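PDB 6G8G: TetR/AcrR family transcriptional regulator from Bradyrhizobium diazoefficiens, which binds the flavonoid genistein and probably represses transcription through a helix-turn-helix DNA-binding domain in a flavonoid-responsive way. Local coordinates for residues A[20-25]-A[51-56]; A[75-80]-A[132-137]. All coordinates share one frame; numbering follows the deposited sequence.

Interaction 1: residues A[20-25]-A[51-56]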
ATOM      1  N   GLY A  20      19.813  31.446 -15.022  1.00122.43           N
ATOM      2  CA  GLY A  20      20.546  30.381 -14.336  1.00115.05           C
ATOM      3  C   GLY A  20      19.549  29.270 -14.019  1.00118.08           C
ATOM      4  O   GLY A  20      19.528  28.708 -12.915  1.00101.66           O
ATOM      5  N   ARG A  21      18.711  28.981 -15.013  1.00130.50           N
ATOM      6  CA  ARG A  21      17.724  27.898 -14.956  1.00135.48           C
ATOM      7  C   ARG A  21      18.367  26.505 -15.092  1.00147.62           C
ATOM      8  O   ARG A  21      17.748  25.529 -14.710  1.00159.14           O
ATOM      9  CB  ARG A  21      16.700  28.059 -16.100  1.00140.39           C
ATOM     10  CG  ARG A  21      17.193  27.584 -17.473  1.00144.28           C
ATOM     11  CD  ARG A  21      16.040  27.237 -18.451  1.00149.03           C
ATOM     12  NE  ARG A  21      16.376  27.691 -19.801  1.00141.70           N
ATOM     13  CZ  ARG A  21      17.379  27.217 -20.538  1.00132.81           C
ATOM     14  NH1 ARG A  21      18.202  26.281 -20.079  1.00132.17           N
ATOM     15  NH2 ARG A  21      17.573  27.710 -21.747  1.00131.01           N
ATOM     16  N   LYS A  22      19.590  26.425 -15.637  1.00145.10           N
ATOM     17  CA  LYS A  22      20.543  25.287 -15.459  1.00138.38           C
ATOM     18  C   LYS A  22      20.141  24.366 -14.316  1.00144.37           C
ATOM     19  O   LYS A  22      20.355  23.134 -14.310  1.00153.81           O
ATOM     20  CB  LYS A  22      21.841  25.936 -14.994  1.00137.12           C
ATOM     21  CG  LYS A  22      22.656  26.781 -16.018  1.00134.56           C
ATOM     22  CD  LYS A  22      24.155  26.699 -15.739  1.00128.93           C
ATOM     23  CE  LYS A  22      24.840  28.052 -15.882  1.00126.88           C
ATOM     24  NZ  LYS A  22      26.317  27.912 -15.799  1.00123.45           N
HETATM   25  N   MSE A  23      19.590  25.002 -13.299  1.00147.75           N
HETATM   26  CA  MSE A  23      19.049  24.279 -12.180  1.00136.07           C
HETATM   27  C   MSE A  23      18.120  23.198 -12.697  1.00113.29           C
HETATM   28  O   MSE A  23      18.232  22.069 -12.288  1.00104.13           O
HETATM   29  CB  MSE A  23      18.343  25.268 -11.281  1.00150.17           C
HETATM   30  CG  MSE A  23      18.121  24.677  -9.907  1.00156.61           C
HETATM   31 SE   MSE A  23      17.364  26.116  -8.775  1.00164.39          SE
HETATM   32  CE  MSE A  23      15.533  26.251  -9.519  1.00139.59           C
ATOM     33  N   ASP A  24      17.259  23.503 -13.663  1.00 98.33           N
ATOM     34  CA  ASP A  24      16.338  22.495 -14.179  1.00 99.00           C
ATOM     35  C   ASP A  24      17.045  21.395 -14.963  1.00 91.02           C
ATOM     36  O   ASP A  24      16.663  20.228 -14.881  1.00 95.28           O
ATOM     37  CB  ASP A  24      15.213  23.115 -15.020  1.00107.16           C
ATOM     38  CG  ASP A  24      14.450  24.226 -14.274  1.00119.02           C
ATOM     39  OD1 ASP A  24      14.211  24.119 -13.042  1.00110.51           O
ATOM     40  OD2 ASP A  24      14.080  25.215 -14.938  1.00129.80           O
ATOM     41  N   ILE A  25      18.069  21.734 -15.723  1.00 89.85           N
ATOM     42  CA  ILE A  25      18.811  20.703 -16.448  1.00 93.56           C
ATOM     43  C   ILE A  25      19.422  19.723 -15.465  1.00 88.98           C
ATOM     44  O   ILE A  25      19.414  18.503 -15.684  1.00 88.83           O
ATOM     45  CB  ILE A  25      19.916  21.311 -17.328  1.00104.56           C
ATOM     46  CG1 ILE A  25      19.273  22.102 -18.475  1.00118.81           C
ATOM     47  CG2 ILE A  25      20.842  20.220 -17.872  1.00106.17           C
ATOM     48  CD1 ILE A  25      20.206  23.057 -19.206  1.00117.88           C
ATOM     49  N   ALA A  51      24.828  16.624 -16.450  1.00 98.72           N
ATOM     50  CA  ALA A  51      24.184  17.928 -16.693  1.00 99.55           C
ATOM     51  C   ALA A  51      25.071  18.917 -17.432  1.00 96.42           C
ATOM     52  O   ALA A  51      24.588  19.942 -17.877  1.00 90.04           O
ATOM     53  CB  ALA A  51      23.726  18.537 -15.379  1.00104.35           C
ATOM     54  N   GLY A  52      26.373  18.643 -17.492  1.00 99.49           N
ATOM     55  CA  GLY A  52      27.315  19.489 -18.211  1.00 93.40           C
ATOM     56  C   GLY A  52      27.663  20.763 -17.467  1.00 92.07           C
ATOM     57  O   GLY A  52      27.668  21.846 -18.046  1.00 93.61           O
ATOM     58  N   VAL A  53      27.996  20.626 -16.189  1.00 86.67           N
ATOM     59  CA  VAL A  53      28.398  21.758 -15.368  1.00 84.30           C
ATOM     60  C   VAL A  53      29.575  21.353 -14.505  1.00 84.14           C
ATOM     61  O   VAL A  53      29.868  20.169 -14.354  1.00 81.40           O
ATOM     62  CB  VAL A  53      27.267  22.204 -14.431  1.00 82.50           C
ATOM     63  CG1 VAL A  53      26.080  22.684 -15.224  1.00 80.54           C
ATOM     64  CG2 VAL A  53      26.839  21.071 -13.521  1.00 82.93           C
ATOM     65  N   SER A  54      30.241  22.336 -13.918  1.00 86.71           N
ATOM     66  CA  SER A  54      31.331  22.046 -13.010  1.00 86.67           C
ATOM     67  C   SER A  54      30.723  21.685 -11.673  1.00 88.85           C
ATOM     68  O   SER A  54      29.606  22.115 -11.334  1.00 89.05           O
ATOM     69  CB  SER A  54      32.243  23.262 -12.866  1.00 89.53           C
ATOM     70  OG  SER A  54      31.522  24.344 -12.301  1.00 92.13           O
ATOM     71  N   LYS A  55      31.473  20.925 -10.889  1.00 84.88           N
ATOM     72  CA  LYS A  55      31.086  20.710  -9.513  1.00 87.04           C
ATOM     73  C   LYS A  55      30.837  22.019  -8.771  1.00 82.74           C
ATOM     74  O   LYS A  55      29.971  22.074  -7.910  1.00 88.20           O
ATOM     75  CB  LYS A  55      32.095  19.826  -8.775  1.00 94.64           C
ATOM     76  CG  LYS A  55      31.660  18.377  -8.834  1.00101.84           C
ATOM     77  CD  LYS A  55      32.738  17.401  -8.615  1.00115.81           C
ATOM     78  CE  LYS A  55      33.644  17.787  -7.472  1.00126.39           C
ATOM     79  NZ  LYS A  55      34.697  16.758  -7.319  1.00131.43           N
ATOM     80  N   ALA A  56      31.601  23.061  -9.073  1.00 83.20           N
ATOM     81  CA  ALA A  56      31.420  24.340  -8.378  1.00 83.76           C
ATOM     82  C   ALA A  56      30.017  24.845  -8.616  1.00 87.29           C
ATOM     83  O   ALA A  56      29.320  25.242  -7.667  1.00 92.36           O
ATOM     84  CB  ALA A  56      32.438  25.360  -8.853  1.00 86.43           C
TER
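I25, in the first turn of helix 23-37, faces A51 at the end of helix 44-51, and their CA atoms lie 6.1 Å apart. From CA the bond to CB points toward segment 51-56. Of the two branches leaving CB, the methyl CG2 stands anti to the backbone N and makes the contact: I25 CG2 lies 3.8 Å from A51 O and 4.2 Å from A51 CB. The other branch, CG1, is anti to the carbonyl carbon and runs off with CD1 in another direction. A beta-branched residue suits this place, since one methyl can meet the neighbour while the longer arm runs elsewhere. The small A51 lets the helices approach, and its methyl also packs on V26 and A29. Helices 44-51 and 55-61 form the helix-turn-helix of the TetR family, and helix 23-37 packs beside its turn. There G52, with positive phi (76°), closes helix 44-51 in a Schellman motif, a backbone shape that glycine adopts easily. S54 takes the N-cap position of helix 55-61, the probable DNA-recognition helix, and its OG is hydrogen-bonded to T57 OG1. Within the turn, V53 CG1 loosely approaches the aliphatic part of K22, 4.5 Å from K22 CD.

Interaction 2: residues A[75-80]-A[132-137]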
ATOM      1  N   ALA A  75       8.993  19.203  -5.828  1.00 59.43           N
ATOM      2  CA  ALA A  75       8.492  19.600  -7.137  1.00 62.29           C
ATOM      3  C   ALA A  75       7.442  18.623  -7.651  1.00 61.88           C
ATOM      4  O   ALA A  75       6.384  19.035  -8.120  1.00 64.80           O
ATOM      5  CB  ALA A  75       9.645  19.704  -8.127  1.00 65.06           C
ATOM      6  N   GLU A  76       7.729  17.338  -7.572  1.00 62.94           N
ATOM      7  CA  GLU A  76       6.769  16.350  -8.053  1.00 71.56           C
ATOM      8  C   GLU A  76       5.522  16.247  -7.211  1.00 65.92           C
ATOM      9  O   GLU A  76       4.420  16.134  -7.744  1.00 73.75           O
ATOM     10  CB  GLU A  76       7.400  14.981  -8.182  1.00 80.84           C
ATOM     11  CG  GLU A  76       7.997  14.727  -9.577  1.00 90.25           C
ATOM     12  CD  GLU A  76       6.940  14.513 -10.699  1.00100.72           C
ATOM     13  OE1 GLU A  76       7.219  14.903 -11.853  1.00103.89           O
ATOM     14  OE2 GLU A  76       5.838  13.933 -10.453  1.00 98.92           O
ATOM     15  N   CYS A  77       5.669  16.358  -5.909  1.00 61.48           N
ATOM     16  CA  CYS A  77       4.500  16.408  -5.062  1.00 57.57           C
ATOM     17  C   CYS A  77       3.638  17.648  -5.287  1.00 59.98           C
ATOM     18  O   CYS A  77       2.424  17.500  -5.315  1.00 60.12           O
ATOM     19  CB  CYS A  77       4.885  16.255  -3.599  1.00 62.28           C
ATOM     20  SG  CYS A  77       5.505  14.603  -3.202  1.00 65.79           S
ATOM     21  N   GLU A  78       4.208  18.863  -5.454  1.00 64.38           N
ATOM     22  CA  GLU A  78       3.361  20.064  -5.706  1.00 64.74           C
ATOM     23  C   GLU A  78       2.565  19.838  -6.969  1.00 63.24           C
ATOM     24  O   GLU A  78       1.416  20.257  -7.074  1.00 69.03           O
ATOM     25  CB  GLU A  78       4.105  21.406  -5.829  1.00 72.79           C
ATOM     26  CG  GLU A  78       5.209  21.649  -4.771  1.00 90.52           C
ATOM     27  CD  GLU A  78       5.322  23.092  -4.204  1.00104.26           C
ATOM     28  OE1 GLU A  78       5.796  23.973  -4.957  1.00103.03           O
ATOM     29  OE2 GLU A  78       5.066  23.342  -2.983  1.00101.00           O
ATOM     30  N   SER A  79       3.182  19.184  -7.934  1.00 60.24           N
ATOM     31  CA  SER A  79       2.582  18.969  -9.248  1.00 66.75           C
ATOM     32  C   SER A  79       1.374  18.038  -9.181  1.00 68.13           C
ATOM     33  O   SER A  79       0.291  18.394  -9.641  1.00 75.72           O
ATOM     34  CB  SER A  79       3.643  18.384 -10.180  1.00 74.53           C
ATOM     35  OG  SER A  79       3.166  18.321 -11.507  1.00 73.34           O
ATOM     36  N   LEU A  80       1.558  16.876  -8.549  1.00 74.32           N
ATOM     37  CA  LEU A  80       0.437  15.922  -8.274  1.00 73.17           C
ATOM     38  C   LEU A  80      -0.709  16.565  -7.503  1.00 68.52           C
ATOM     39  O   LEU A  80      -1.874  16.342  -7.802  1.00 77.95           O
ATOM     40  CB  LEU A  80       0.942  14.650  -7.569  1.00 77.20           C
ATOM     41  CG  LEU A  80       1.843  13.820  -8.509  1.00 90.79           C
ATOM     42  CD1 LEU A  80       2.738  12.817  -7.751  1.00 90.43           C
ATOM     43  CD2 LEU A  80       0.999  13.125  -9.576  1.00 92.70           C
ATOM     44  N   ARG A 132      10.150  11.002   5.042  1.00 55.39           N
ATOM     45  CA  ARG A 132       9.049  11.744   5.662  1.00 55.61           C
ATOM     46  C   ARG A 132       8.677  12.966   4.873  1.00 53.65           C
ATOM     47  O   ARG A 132       7.519  13.353   4.800  1.00 56.75           O
ATOM     48  CB  ARG A 132       9.388  12.153   7.074  1.00 58.74           C
ATOM     49  CG  ARG A 132       8.203  12.746   7.800  1.00 65.03           C
ATOM     50  CD  ARG A 132       8.315  12.514   9.290  1.00 74.21           C
ATOM     51  NE  ARG A 132       7.909  11.181   9.736  1.00 77.15           N
ATOM     52  CZ  ARG A 132       6.654  10.732   9.719  1.00 78.08           C
ATOM     53  NH1 ARG A 132       5.654  11.486   9.239  1.00 78.10           N
ATOM     54  NH2 ARG A 132       6.397   9.508  10.164  1.00 74.04           N
ATOM     55  N   LEU A 133       9.666  13.583   4.264  1.00 55.91           N
ATOM     56  CA  LEU A 133       9.391  14.730   3.421  1.00 58.90           C
ATOM     57  C   LEU A 133       8.429  14.336   2.284  1.00 54.84           C
ATOM     58  O   LEU A 133       7.522  15.079   1.945  1.00 48.94           O
ATOM     59  CB  LEU A 133      10.691  15.296   2.839  1.00 58.44           C
ATOM     60  CG  LEU A 133      10.464  16.471   1.884  1.00 58.02           C
ATOM     61  CD1 LEU A 133       9.817  17.635   2.592  1.00 55.62           C
ATOM     62  CD2 LEU A 133      11.756  16.898   1.234  1.00 60.77           C
ATOM     63  N   PHE A 134       8.673  13.182   1.686  1.00 52.09           N
ATOM     64  CA  PHE A 134       7.804  12.705   0.646  1.00 57.50           C
ATOM     65  C   PHE A 134       6.403  12.452   1.192  1.00 61.47           C
ATOM     66  O   PHE A 134       5.406  12.930   0.639  1.00 66.16           O
ATOM     67  CB  PHE A 134       8.349  11.425   0.005  1.00 58.50           C
ATOM     68  CG  PHE A 134       7.328  10.731  -0.839  1.00 63.76           C
ATOM     69  CD1 PHE A 134       7.034  11.199  -2.113  1.00 63.93           C
ATOM     70  CD2 PHE A 134       6.607   9.685  -0.336  1.00 61.63           C
ATOM     71  CE1 PHE A 134       6.081  10.594  -2.882  1.00 60.38           C
ATOM     72  CE2 PHE A 134       5.659   9.062  -1.112  1.00 63.77           C
ATOM     73  CZ  PHE A 134       5.397   9.518  -2.380  1.00 61.64           C
ATOM     74  N   TYR A 135       6.326  11.717   2.294  1.00 61.15           N
ATOM     75  CA  TYR A 135       5.037  11.428   2.902  1.00 57.73           C
ATOM     76  C   TYR A 135       4.225  12.695   3.185  1.00 56.75           C
ATOM     77  O   TYR A 135       3.051  12.751   2.836  1.00 57.29           O
ATOM     78  CB  TYR A 135       5.188  10.616   4.182  1.00 59.16           C
ATOM     79  CG  TYR A 135       3.853  10.343   4.826  1.00 57.83           C
ATOM     80  CD1 TYR A 135       2.981   9.402   4.299  1.00 60.53           C
ATOM     81  CD2 TYR A 135       3.441  11.082   5.916  1.00 63.45           C
ATOM     82  CE1 TYR A 135       1.745   9.184   4.866  1.00 62.73           C
ATOM     83  CE2 TYR A 135       2.205  10.897   6.494  1.00 68.50           C
ATOM     84  CZ  TYR A 135       1.358   9.946   5.970  1.00 70.17           C
ATOM     85  OH  TYR A 135       0.129   9.814   6.588  1.00 81.66           O
ATOM     86  N   GLU A 136       4.849  13.705   3.783  1.00 55.43           N
ATOM     87  CA  GLU A 136       4.132  14.926   4.195  1.00 59.17           C
ATOM     88  C   GLU A 136       3.790  15.838   3.041  1.00 56.63           C
ATOM     89  O   GLU A 136       2.816  16.586   3.105  1.00 55.39           O
ATOM     90  CB  GLU A 136       4.905  15.705   5.262  1.00 64.89           C
ATOM     91  CG  GLU A 136       5.124  14.879   6.532  1.00 73.60           C
ATOM     92  CD  GLU A 136       5.493  15.678   7.777  1.00 78.71           C
ATOM     93  OE1 GLU A 136       6.044  16.799   7.621  1.00 79.83           O
ATOM     94  OE2 GLU A 136       5.230  15.160   8.902  1.00 73.66           O
ATOM     95  N   SER A 137       4.550  15.747   1.966  1.00 57.24           N
ATOM     96  CA  SER A 137       4.315  16.588   0.785  1.00 57.32           C
ATOM     97  C   SER A 137       3.292  16.000  -0.164  1.00 56.54           C
ATOM     98  O   SER A 137       2.716  16.713  -0.957  1.00 56.04           O
ATOM     99  CB  SER A 137       5.629  16.755   0.028  1.00 57.51           C
ATOM    100  OG  SER A 137       6.610  17.301   0.879  1.00 59.64           O
TER
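C77 of helix 65-82 points its short side chain at the last turn of helix 128-137, where S137 and F134 receive it. The nearest pair of CA atoms, those of C77 and S137, is 5.9 Å apart, a spacing that small residues permit. C77 CB rests against S137, 3.7 Å from its CB and 3.4 Å from its backbone O. With SG anti to the carbonyl carbon of C77 (chi1 -68°), the sulfur rests against S137 CB and the ring of F134 together, and C77 SG lies 3.9 Å from F134 CD1. SG is 4.8 Å from the centroid of the F134 ring and 55° off the ring normal, an oblique sulfur-aromatic contact.

F134 leaves its backbone to one side of helix 65-82, but CG is anti to the backbone N, and this brings the CD1-CE1 side of the ring to the sulfur. The same ring packs on V117 and I120 of helix 114-121 and on L185 of the second subunit, a buried setting that suits a large aromatic residue. Its side chain is about 8 Å from bound genistein, near the ligand but not in contact with it.

In S137, OG swings away from the cysteine and donates to L133 O at 2.6 Å. The donor is tilted 25° from the carbonyl plane, and the backbone N of S137 reaches the same oxygen from the opposite face. The serine hydroxyl is thereby satisfied within its own helix, leaving its CB to meet C77.

No hydrogen bond crosses between the two segments. The polarisable thiol and the ring attract each other only weakly and with little directional demand, so at this point the two helices meet by van der Waals contact of carbon and sulfur surfaces rather than by directed bonds.

The two contacts come in series along the chain: both segments of interaction 1 precede both of interaction 2, and helix 55-61, entered by segment 51-56, is followed directly by helix 65-82, which carries segment 75-80. Their centres are 23 Å apart and their nearest atoms about 8 Å, without touching. Interaction 1 sits at the surface, 27 Å from the centre of the chain, within the probable DNA-binding domain; interaction 2 is buried, 6 Å from that centre, where helix 65-82 meets the ligand-binding domain. In TetR regulators this helix links the two domains, so movements started by ligand binding could pass along it toward the helix-turn-helix.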